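Local structure of pesticidal crystal protein Cry2Aa (1I5P) at residues S59-K64 / K71-E76; N235-D240 / Q283-F288; S312-S317 / N357-C362; Q503-T508 / N529-Y534. The protein promotes colloid-osmotic lysis by binding to midgut epithelial cells of dipteran and lepidopteran insect larvae. All coordinates share one frame; numbering follows the deposited sequence.

Contact 1. Residues S59-K64 / K71-E76; sequences SFLLKK and KRILSE
Phe60, Leu61 and Lys64 on helix 53-65 meet Ile73 and Glu76 across the short loop that joins two successive helices of the N-terminal helical bundle, the second being helix 74-81. Phe60 comes first: its CG stands anti to the backbone N (chi1 165°), and the ring reaches the second segment with its far rim. CE2 meets the methyl CG2 of Ile73 at 3.5 Å, approached obliquely. On the neighbouring part of the rim, Phe60 CE1 lies 3.5 Å from Glu76 OE2, which sits at the ring edge and in its plane, where the weakly positive C-H hydrogens suit a carboxylate oxygen. Leu61 adds one branch, CD2, 3.8 Å from the same Ile73 CG2, so two apolar side chains share this methyl; Ser186 and Arg189 of helix 170-193 also touch Ile73. One turn after Phe60, Lys64 CG lies over one face of the phenyl ring, offset toward its rim. The lysine slides past Ile73 in the opposite direction, its CG 3.7 Å from Ile73 CG1. A bend at chi2 (-65°) turns CD, and the extended remainder carries the ammonium group to three acceptors. Lys64 NZ forms a salt bridge of 2.9 Å with Glu76 OE2, met from above the carboxylate plane. It also donates to Arg72 O over 2.9 Å, holding the loop just ahead of the second helix. The third acceptor is a water 3.0 Å from Lys64 NZ, which takes a further hydrogen bond from the backbone N of Arg72.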
# COMPACT_ATOMS: atom_id res chain seq x y z
N SER A 59 -0.06 11.13 3.31
CA SER A 59 -0.49 11.84 2.11
C SER A 59 0.41 13.07 1.92
O SER A 59 0.85 13.38 0.81
CB SER A 59 -1.94 12.28 2.24
OG SER A 59 -2.79 11.15 2.35
N PHE A 60 0.68 13.74 3.03
CA PHE A 60 1.53 14.93 3.05
C PHE A 60 2.94 14.60 2.55
O PHE A 60 3.49 15.31 1.71
CB PHE A 60 1.58 15.47 4.48
CG PHE A 60 2.69 16.46 4.72
CD1 PHE A 60 2.57 17.78 4.30
CD2 PHE A 60 3.85 16.08 5.40
CE1 PHE A 60 3.57 18.71 4.54
CE2 PHE A 60 4.86 17.00 5.65
CZ PHE A 60 4.72 18.32 5.22
N LEU A 61 3.53 13.54 3.08
CA LEU A 61 4.88 13.17 2.66
C LEU A 61 4.91 12.78 1.19
O LEU A 61 5.83 13.16 0.46
CB LEU A 61 5.42 12.03 3.54
CG LEU A 61 5.59 12.43 5.01
CD1 LEU A 61 6.12 11.24 5.83
CD2 LEU A 61 6.55 13.61 5.11
N LEU A 62 3.90 12.04 0.74
CA LEU A 62 3.80 11.65 -0.66
C LEU A 62 3.82 12.89 -1.55
O LEU A 62 4.50 12.91 -2.58
CB LEU A 62 2.51 10.85 -0.90
CG LEU A 62 2.50 9.37 -0.48
CD1 LEU A 62 1.08 8.83 -0.47
CD2 LEU A 62 3.38 8.57 -1.43
N LYS A 63 3.09 13.93 -1.15
CA LYS A 63 3.03 15.17 -1.91
C LYS A 63 4.33 15.98 -1.88
O LYS A 63 4.64 16.69 -2.84
CB LYS A 63 1.87 16.03 -1.42
CG LYS A 63 0.51 15.52 -1.85
CD LYS A 63 -0.61 16.41 -1.35
CE LYS A 63 -1.94 16.05 -2.00
NZ LYS A 63 -2.00 16.41 -3.44
N LYS A 64 5.08 15.89 -0.79
CA LYS A 64 6.35 16.60 -0.68
C LYS A 64 7.35 16.00 -1.65
O LYS A 64 8.07 16.72 -2.35
CB LYS A 64 6.90 16.51 0.75
CG LYS A 64 6.28 17.50 1.72
CD LYS A 64 6.62 18.94 1.34
CE LYS A 64 6.10 19.93 2.37
NZ LYS A 64 6.36 21.34 1.97
N LYS A 71 10.71 21.33 -0.87
CA LYS A 71 12.08 21.44 -0.38
C LYS A 71 12.17 21.37 1.14
O LYS A 71 13.18 20.91 1.69
CB LYS A 71 12.70 22.76 -0.85
CG LYS A 71 12.87 22.89 -2.36
CD LYS A 71 13.97 21.98 -2.87
CE LYS A 71 14.27 22.24 -4.35
NZ LYS A 71 15.47 21.49 -4.81
N ARG A 72 11.13 21.83 1.83
CA ARG A 72 11.14 21.84 3.28
C ARG A 72 9.92 21.11 3.83
O ARG A 72 8.77 21.49 3.56
CB ARG A 72 11.17 23.28 3.79
CG ARG A 72 11.49 23.41 5.27
CD ARG A 72 11.46 24.87 5.70
NE ARG A 72 11.68 25.01 7.14
CZ ARG A 72 11.59 26.16 7.80
NH1 ARG A 72 11.30 27.29 7.15
NH2 ARG A 72 11.81 26.19 9.11
N ILE A 73 10.18 20.08 4.62
CA ILE A 73 9.12 19.26 5.19
C ILE A 73 8.84 19.49 6.67
O ILE A 73 7.68 19.65 7.07
CB ILE A 73 9.45 17.75 5.02
CG1 ILE A 73 9.53 17.38 3.54
CG2 ILE A 73 8.39 16.91 5.72
CD1 ILE A 73 10.04 15.96 3.30
N LEU A 74 9.89 19.51 7.48
CA LEU A 74 9.76 19.62 8.93
C LEU A 74 8.80 20.65 9.51
O LEU A 74 8.05 20.34 10.44
CB LEU A 74 11.14 19.80 9.58
CG LEU A 74 11.15 19.42 11.07
CD1 LEU A 74 10.86 17.92 11.20
CD2 LEU A 74 12.49 19.76 11.71
N SER A 75 8.80 21.88 8.99
CA SER A 75 7.91 22.90 9.54
C SER A 75 6.43 22.56 9.38
O SER A 75 5.67 22.65 10.34
CB SER A 75 8.19 24.26 8.90
OG SER A 75 7.39 25.25 9.52
N GLU A 76 6.02 22.17 8.18
CA GLU A 76 4.63 21.83 7.96
C GLU A 76 4.29 20.50 8.61
O GLU A 76 3.19 20.32 9.13
CB GLU A 76 4.32 21.80 6.46
CG GLU A 76 4.31 23.19 5.83
CD GLU A 76 4.26 23.18 4.31
OE1 GLU A 76 4.37 24.26 3.71
OE2 GLU A 76 4.12 22.09 3.73
O HOH W 1 8.58 23.06 0.79

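Contact 2. Residues N235-D240 / Q283-F288; sequences NTRLHD and QQTQSF
Arg237 reaches along the backbone of residues 284-286, its side chain passing three successive carbonyls on the way from CB to the guanidinium. CB lies 3.8 Å from Gln286 O, and the same carbonyl receives a CA-H...O contact from Arg237. CG moves on to Thr285 O, at 3.9 Å. Bends at chi2 (-147°) and chi3 (-133°) place CD 2.9 Å and NE 3.7 Å from Gln284 O, and at the tip NH1 donates to Gln284 O over 2.8 Å. The acceptor sits near the guanidinium edge, tilted somewhat from its plane, while NH1 stands above the carbonyl plane of Gln284. NH1 has a second acceptor in Gly281 O, and Thr285 CG2 lies over one guanidinium face. Gln284 is the centre of an inverse gamma turn. The turn leads into a small antiparallel beta pairing between the short, weakly bonded strand 235-237, which runs into helix 238-259 of the helical domain, and strand 287-289 of the middle domain. Here Thr236 and Phe288 exchange two backbone bonds, the straighter being Phe288 N to Thr236 O at 2.8 Å. Ser287 OG reinforces the pair by donating to Asn235 OD1 over 2.8 Å, approaching from above the amide carbonyl plane. Arg237 is also the N-cap residue of the helix. Just past it, Phe288 turns its ring edge to Leu238 N, and its CE1 touches Leu238 CB at 3.8 Å. One water accepts from Leu238 N and donates to Gln286 O; another accepts from His239 N and donates to Gln284 O.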
# COMPACT_ATOMS: atom_id res chain seq x y z
N ASN A 235 -1.48 -16.10 15.08
CA ASN A 235 -2.28 -17.30 14.88
C ASN A 235 -3.68 -16.79 15.14
O ASN A 235 -4.19 -16.86 16.26
CB ASN A 235 -1.93 -18.40 15.88
CG ASN A 235 -2.60 -19.72 15.54
OD1 ASN A 235 -3.35 -19.80 14.56
ND2 ASN A 235 -2.34 -20.76 16.32
N THR A 236 -4.29 -16.26 14.09
CA THR A 236 -5.62 -15.70 14.22
C THR A 236 -6.44 -15.87 12.96
O THR A 236 -5.94 -16.31 11.92
CB THR A 236 -5.51 -14.20 14.55
OG1 THR A 236 -6.80 -13.69 14.90
CG2 THR A 236 -4.96 -13.44 13.35
N ARG A 237 -7.72 -15.52 13.03
CA ARG A 237 -8.58 -15.63 11.86
C ARG A 237 -8.13 -14.64 10.79
O ARG A 237 -7.43 -13.67 11.09
CB ARG A 237 -10.03 -15.37 12.26
CG ARG A 237 -10.56 -16.32 13.31
CD ARG A 237 -12.03 -16.57 13.07
NE ARG A 237 -12.84 -16.46 14.28
CZ ARG A 237 -14.12 -16.09 14.27
NH1 ARG A 237 -14.72 -15.80 13.12
NH2 ARG A 237 -14.80 -16.02 15.41
N LEU A 238 -8.52 -14.89 9.55
CA LEU A 238 -8.13 -14.03 8.43
C LEU A 238 -8.39 -12.55 8.68
O LEU A 238 -7.50 -11.72 8.51
CB LEU A 238 -8.85 -14.45 7.15
CG LEU A 238 -8.37 -13.73 5.89
CD1 LEU A 238 -6.88 -13.96 5.71
CD2 LEU A 238 -9.14 -14.23 4.67
N HIS A 239 -9.62 -12.23 9.08
CA HIS A 239 -9.98 -10.85 9.33
C HIS A 239 -8.96 -10.15 10.23
O HIS A 239 -8.50 -9.05 9.93
CB HIS A 239 -11.37 -10.78 9.97
CG HIS A 239 -11.75 -9.40 10.40
ND1 HIS A 239 -12.14 -8.43 9.51
CD2 HIS A 239 -11.73 -8.81 11.62
CE1 HIS A 239 -12.34 -7.29 10.15
NE2 HIS A 239 -12.10 -7.50 11.44
N ASP A 240 -8.60 -10.80 11.34
CA ASP A 240 -7.65 -10.23 12.28
C ASP A 240 -6.22 -10.16 11.76
O ASP A 240 -5.49 -9.22 12.06
CB ASP A 240 -7.69 -11.01 13.60
CG ASP A 240 -8.97 -10.75 14.37
OD1 ASP A 240 -9.44 -11.68 15.07
OD2 ASP A 240 -9.49 -9.62 14.29
N GLN A 283 -18.92 -16.94 10.71
CA GLN A 283 -18.67 -17.93 9.65
C GLN A 283 -17.21 -18.15 9.26
O GLN A 283 -16.76 -19.29 9.10
CB GLN A 283 -19.48 -17.58 8.39
CG GLN A 283 -20.96 -17.83 8.53
CD GLN A 283 -21.70 -17.67 7.22
OE1 GLN A 283 -21.25 -18.14 6.17
NE2 GLN A 283 -22.86 -17.02 7.27
N GLN A 284 -16.47 -17.06 9.11
CA GLN A 284 -15.06 -17.16 8.73
C GLN A 284 -14.26 -17.57 9.97
O GLN A 284 -13.75 -16.73 10.70
CB GLN A 284 -14.59 -15.81 8.20
CG GLN A 284 -15.47 -15.27 7.08
CD GLN A 284 -16.67 -14.46 7.58
OE1 GLN A 284 -17.12 -14.62 8.71
NE2 GLN A 284 -17.19 -13.60 6.72
N THR A 285 -14.14 -18.88 10.17
CA THR A 285 -13.48 -19.44 11.34
C THR A 285 -12.04 -19.92 11.25
O THR A 285 -11.35 -20.00 12.27
CB THR A 285 -14.30 -20.62 11.88
OG1 THR A 285 -14.60 -21.51 10.79
CG2 THR A 285 -15.60 -20.14 12.50
N GLN A 286 -11.57 -20.25 10.06
CA GLN A 286 -10.21 -20.76 9.95
C GLN A 286 -9.16 -19.81 10.53
O GLN A 286 -9.23 -18.60 10.36
CB GLN A 286 -9.89 -21.08 8.49
CG GLN A 286 -8.53 -21.71 8.28
CD GLN A 286 -8.39 -22.33 6.91
OE1 GLN A 286 -9.14 -22.01 5.99
NE2 GLN A 286 -7.42 -23.22 6.76
N SER A 287 -8.20 -20.40 11.24
CA SER A 287 -7.14 -19.62 11.86
C SER A 287 -5.89 -19.78 11.01
O SER A 287 -5.65 -20.85 10.44
CB SER A 287 -6.89 -20.13 13.29
OG SER A 287 -6.06 -19.24 14.02
N PHE A 288 -5.10 -18.72 10.89
CA PHE A 288 -3.89 -18.79 10.08
C PHE A 288 -2.66 -18.32 10.83
O PHE A 288 -2.75 -17.53 11.78
CB PHE A 288 -4.03 -17.95 8.81
CG PHE A 288 -5.22 -18.31 7.96
CD1 PHE A 288 -6.44 -17.68 8.16
CD2 PHE A 288 -5.11 -19.28 6.97
CE1 PHE A 288 -7.55 -18.02 7.39
CE2 PHE A 288 -6.22 -19.63 6.19
CZ PHE A 288 -7.44 -19.00 6.40
O HOH W 2 -10.85 -16.79 8.88
O HOH W 3 -11.83 -14.42 9.64

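Contact 3. Residues S312-S317 / N357-C362; sequences SGTRLS and NHNFNC
Gly313 is gripped between His358 and Phe360, where strand 308-321 pairs antiparallel with the edge strand 360-363 in the beta-prism middle domain. Cys362, at the end of the segment, is joined to Cys406 by a disulfide. The dense part of the contact lies around the glycine. Gly313 CA lies over the face of the imidazole, 3.5 Å from the His358 ring centroid, in a CH-pi contact. The Phe360 ring turns one face to Gly313 N, and its CE2 comes within 3.4 Å of Gly313 C. The backbones join through Gly313 N to Phe360 O, while Gly313 O receives two weak bonds, from Asn359 N and Phe360 N. The imidazole is fixed in rotation at its edges: in its plane, ND1 shares a 2.7 Å hydrogen bond with Ser312 OG, and NE2 reaches Ser337 OG on the adjacent strand 329-342. Thr314 OG1 adds a weak bond to Asn357 O. Toward Arg315 and the exposed Asn359 lies the solvent side, with one water. The guanidinium lies nearly flat on Phe360, their planes 19° apart and centres 4.7 Å apart, offset so that CB of the phenylalanine sits under it. The water accepts from Arg315 NE and donates weakly to Asn359 O, while NH1 bonds to Ala408 O. At the backbone of Arg315 itself, the loop residue Asn359 continues the pairing with its side chain. Its CG lies between the backbone N and carbonyl carbon (chi1 47°), and the amide faces the Arg315 backbone: OD1 offers a lone pair to Arg315 N at 2.8 Å, and ND2 donates to Arg315 O at 2.8 Å.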
# COMPACT_ATOMS: atom_id res chain seq x y z
N SER A 312 -18.72 -12.85 -10.40
CA SER A 312 -19.87 -13.69 -10.71
C SER A 312 -19.86 -14.70 -9.57
O SER A 312 -18.81 -14.94 -8.97
CB SER A 312 -19.70 -14.40 -12.06
OG SER A 312 -18.73 -15.43 -11.99
N GLY A 313 -21.01 -15.27 -9.26
CA GLY A 313 -21.03 -16.24 -8.19
C GLY A 313 -22.37 -16.91 -8.02
O GLY A 313 -23.33 -16.63 -8.74
N THR A 314 -22.43 -17.82 -7.05
CA THR A 314 -23.65 -18.55 -6.76
C THR A 314 -24.19 -18.14 -5.40
O THR A 314 -23.61 -18.49 -4.37
CB THR A 314 -23.41 -20.07 -6.73
OG1 THR A 314 -22.75 -20.47 -7.94
CG2 THR A 314 -24.73 -20.81 -6.60
N ARG A 315 -25.29 -17.40 -5.39
CA ARG A 315 -25.89 -17.00 -4.12
C ARG A 315 -27.14 -17.85 -3.90
O ARG A 315 -27.92 -18.08 -4.82
CB ARG A 315 -26.28 -15.52 -4.13
CG ARG A 315 -27.32 -15.14 -5.16
CD ARG A 315 -27.56 -13.65 -5.09
NE ARG A 315 -28.24 -13.13 -6.27
CZ ARG A 315 -28.25 -11.84 -6.59
NH1 ARG A 315 -27.61 -10.96 -5.83
NH2 ARG A 315 -28.89 -11.43 -7.67
N LEU A 316 -27.31 -18.33 -2.67
CA LEU A 316 -28.47 -19.15 -2.35
C LEU A 316 -29.22 -18.62 -1.13
O LEU A 316 -28.62 -18.17 -0.16
CB LEU A 316 -28.03 -20.59 -2.08
CG LEU A 316 -27.41 -21.38 -3.23
CD1 LEU A 316 -26.97 -22.75 -2.73
CD2 LEU A 316 -28.41 -21.53 -4.37
N SER A 317 -30.55 -18.67 -1.22
CA SER A 317 -31.45 -18.26 -0.14
C SER A 317 -32.38 -19.42 0.16
O SER A 317 -33.38 -19.63 -0.53
CB SER A 317 -32.28 -17.04 -0.54
OG SER A 317 -31.57 -15.84 -0.34
N ASN A 357 -23.30 -23.60 -10.91
CA ASN A 357 -23.44 -22.52 -11.87
C ASN A 357 -23.73 -21.24 -11.11
O ASN A 357 -24.48 -21.23 -10.14
CB ASN A 357 -24.60 -22.79 -12.84
CG ASN A 357 -24.22 -23.74 -13.95
OD1 ASN A 357 -23.20 -23.56 -14.62
ND2 ASN A 357 -25.04 -24.76 -14.17
N HIS A 358 -23.10 -20.15 -11.53
CA HIS A 358 -23.29 -18.86 -10.89
C HIS A 358 -24.61 -18.24 -11.35
O HIS A 358 -24.95 -18.31 -12.53
CB HIS A 358 -22.11 -17.94 -11.23
CG HIS A 358 -20.80 -18.44 -10.71
ND1 HIS A 358 -19.60 -17.82 -10.98
CD2 HIS A 358 -20.51 -19.49 -9.90
CE1 HIS A 358 -18.62 -18.47 -10.37
NE2 HIS A 358 -19.15 -19.48 -9.71
N ASN A 359 -25.34 -17.66 -10.41
CA ASN A 359 -26.64 -17.06 -10.73
C ASN A 359 -26.68 -15.55 -10.62
O ASN A 359 -27.75 -14.96 -10.51
CB ASN A 359 -27.73 -17.66 -9.84
CG ASN A 359 -27.33 -17.71 -8.37
OD1 ASN A 359 -26.32 -17.14 -7.97
ND2 ASN A 359 -28.14 -18.38 -7.56
N PHE A 360 -25.52 -14.91 -10.65
CA PHE A 360 -25.50 -13.45 -10.58
C PHE A 360 -24.13 -12.90 -10.96
O PHE A 360 -23.11 -13.57 -10.78
CB PHE A 360 -25.91 -12.97 -9.18
CG PHE A 360 -24.79 -12.97 -8.17
CD1 PHE A 360 -23.98 -11.84 -8.02
CD2 PHE A 360 -24.54 -14.08 -7.38
CE1 PHE A 360 -22.94 -11.83 -7.09
CE2 PHE A 360 -23.50 -14.08 -6.45
CZ PHE A 360 -22.70 -12.95 -6.31
N ASN A 361 -24.12 -11.69 -11.53
CA ASN A 361 -22.90 -10.99 -11.94
C ASN A 361 -22.96 -9.55 -11.43
O ASN A 361 -23.86 -8.79 -11.78
CB ASN A 361 -22.75 -10.98 -13.46
CG ASN A 361 -22.18 -12.29 -14.00
OD1 ASN A 361 -22.92 -13.23 -14.28
ND2 ASN A 361 -20.86 -12.35 -14.14
N CYS A 362 -21.96 -9.20 -10.62
CA CYS A 362 -21.83 -7.88 -10.00
C CYS A 362 -20.59 -7.17 -10.54
O CYS A 362 -19.48 -7.66 -10.38
CB CYS A 362 -21.73 -8.06 -8.48
SG CYS A 362 -21.24 -6.57 -7.54
O HOH W 4 -30.02 -14.49 -8.08

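Contact 4. Residues Q503-T508 / N529-Y534; sequences QVNNQT and NTTARY
Gln503 and Val504 run antiparallel to Arg533 and Ala532, with Gln503-Arg533 as the hydrogen-bonded pair and Val504-Ala532 as the non-hydrogen-bonded one. The bond from Arg533 N to Gln503 O is 2.9 Å long; the return bond from Gln503 N, like that from Asn505 N to Thr531 O, is weak. The pairing belongs to one sheet of the C-terminal jelly-roll sandwich. On the buried face, Val504 places CG2 4.2 Å from Ala532 CB and CG1 4.0 Å from Thr530 CG2, and Phe525 of another strand packs against all three residues. On the other face, Gln503 and Arg533 lie side by side pointing the same way, with CG of the glutamine 4.1 Å from CB of the arginine, whose NE makes a salt bridge to Asp606. Beyond the short strand, Asn506 adopts a left-handed backbone conformation and its OD1 comes 3.0 Å from Thr530 OG1, a hydroxyl that is hydrogen-bonded to Gln527 O. Opposite Val609 of strand 602-610, Asn529 and Thr530 form a G1 beta bulge. ND2 of Asn505 is modelled 2.8 Å from Thr531 N, another donor, so the orientation of this amide, and with it the water contact of OD1, is doubtful. The chemistry thus divides by face: apolar packing toward the sandwich interior, while on the outer side Arg533 and Thr531 have their stronger polar partners, Asp606 and Asn608, on strand 602-610.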
# COMPACT_ATOMS: atom_id res chain seq x y z
N GLN A 503 2.55 -7.70 -19.55
CA GLN A 503 2.70 -9.15 -19.65
C GLN A 503 4.07 -9.58 -19.15
O GLN A 503 5.03 -8.81 -19.20
CB GLN A 503 2.50 -9.62 -21.09
CG GLN A 503 3.50 -9.07 -22.10
CD GLN A 503 3.39 -9.74 -23.46
OE1 GLN A 503 3.57 -10.96 -23.57
NE2 GLN A 503 3.07 -8.97 -24.48
N VAL A 504 4.15 -10.82 -18.67
CA VAL A 504 5.39 -11.39 -18.17
C VAL A 504 5.47 -12.84 -18.64
O VAL A 504 4.48 -13.56 -18.59
CB VAL A 504 5.43 -11.40 -16.61
CG1 VAL A 504 6.81 -11.83 -16.13
CG2 VAL A 504 5.07 -10.02 -16.07
N ASN A 505 6.64 -13.27 -19.11
CA ASN A 505 6.78 -14.66 -19.53
C ASN A 505 7.35 -15.45 -18.36
O ASN A 505 7.65 -14.88 -17.31
CB ASN A 505 7.69 -14.77 -20.76
CG ASN A 505 9.08 -14.22 -20.53
OD1 ASN A 505 9.90 -14.17 -21.45
ND2 ASN A 505 9.37 -13.81 -19.30
N ASN A 506 7.49 -16.77 -18.52
CA ASN A 506 8.00 -17.60 -17.44
C ASN A 506 7.16 -17.33 -16.19
O ASN A 506 7.69 -17.24 -15.08
CB ASN A 506 9.47 -17.25 -17.15
CG ASN A 506 10.40 -17.59 -18.30
OD1 ASN A 506 11.54 -17.11 -18.36
ND2 ASN A 506 9.94 -18.43 -19.22
N GLN A 507 5.85 -17.20 -16.37
CA GLN A 507 4.96 -16.91 -15.24
C GLN A 507 4.96 -17.97 -14.14
O GLN A 507 4.74 -17.64 -12.97
CB GLN A 507 3.54 -16.67 -15.73
CG GLN A 507 3.39 -15.39 -16.55
CD GLN A 507 2.00 -15.20 -17.10
OE1 GLN A 507 1.19 -14.44 -16.54
NE2 GLN A 507 1.70 -15.88 -18.20
N THR A 508 5.20 -19.23 -14.49
CA THR A 508 5.19 -20.28 -13.49
C THR A 508 6.41 -20.20 -12.58
O THR A 508 6.43 -20.81 -11.51
CB THR A 508 5.18 -21.68 -14.12
OG1 THR A 508 6.38 -21.87 -14.87
CG2 THR A 508 3.97 -21.84 -15.03
N ASN A 529 16.33 -15.16 -18.13
CA ASN A 529 15.76 -14.69 -19.39
C ASN A 529 14.25 -14.46 -19.33
O ASN A 529 13.50 -14.85 -20.23
CB ASN A 529 16.10 -15.65 -20.52
CG ASN A 529 15.86 -15.04 -21.89
OD1 ASN A 529 15.79 -13.82 -22.03
ND2 ASN A 529 15.74 -15.89 -22.91
N THR A 530 13.81 -13.84 -18.24
CA THR A 530 12.40 -13.52 -18.08
C THR A 530 12.25 -12.05 -18.46
O THR A 530 13.05 -11.21 -18.06
CB THR A 530 11.94 -13.71 -16.61
OG1 THR A 530 12.05 -15.09 -16.25
CG2 THR A 530 10.49 -13.26 -16.45
N THR A 531 11.22 -11.76 -19.25
CA THR A 531 10.97 -10.40 -19.68
C THR A 531 9.62 -9.93 -19.18
O THR A 531 8.61 -10.62 -19.33
CB THR A 531 10.99 -10.27 -21.22
OG1 THR A 531 12.32 -10.51 -21.70
CG2 THR A 531 10.54 -8.88 -21.65
N ALA A 532 9.62 -8.75 -18.57
CA ALA A 532 8.41 -8.14 -18.05
C ALA A 532 8.17 -6.86 -18.84
O ALA A 532 9.01 -5.96 -18.85
CB ALA A 532 8.56 -7.82 -16.56
N ARG A 533 7.03 -6.79 -19.53
CA ARG A 533 6.72 -5.60 -20.31
C ARG A 533 5.73 -4.70 -19.59
O ARG A 533 4.75 -5.16 -19.01
CB ARG A 533 6.13 -5.98 -21.67
CG ARG A 533 5.41 -4.81 -22.34
CD ARG A 533 5.11 -5.06 -23.80
NE ARG A 533 6.34 -5.12 -24.58
CZ ARG A 533 6.38 -5.28 -25.90
NH1 ARG A 533 5.25 -5.39 -26.59
NH2 ARG A 533 7.55 -5.30 -26.53
N TYR A 534 5.99 -3.40 -19.66
CA TYR A 534 5.13 -2.39 -19.07
C TYR A 534 4.79 -1.36 -20.14
O TYR A 534 5.59 -1.09 -21.03
CB TYR A 534 5.84 -1.70 -17.90
CG TYR A 534 6.26 -2.67 -16.82
CD1 TYR A 534 7.43 -3.41 -16.94
CD2 TYR A 534 5.45 -2.90 -15.72
CE1 TYR A 534 7.79 -4.36 -16.00
CE2 TYR A 534 5.79 -3.86 -14.76
CZ TYR A 534 6.96 -4.58 -14.91
OH TYR A 534 7.28 -5.56 -14.00
O HOH W 5 12.43 -13.64 -22.17

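How the contacts relate
From the N terminus the four contacts follow one another in series; none nests in or crosses another. Contact 1 closes a six-residue turn between successive helices of the N-terminal bundle. Contact 2 closes a loop of 42 residues that includes most of helix 238-259, and it alone joins two domains, the helical bundle and the middle domain. Contact 3 closes a 39-residue excursion within the middle domain, whose strand 329-342 pairs with 308-321; its nearest atoms are about 9 Å from those of contact 2. Contact 4 closes a 20-residue loop in the C-terminal sandwich. Contacts 1 and 3, with centres 47 Å apart, lie on opposite sides of the molecule's centre.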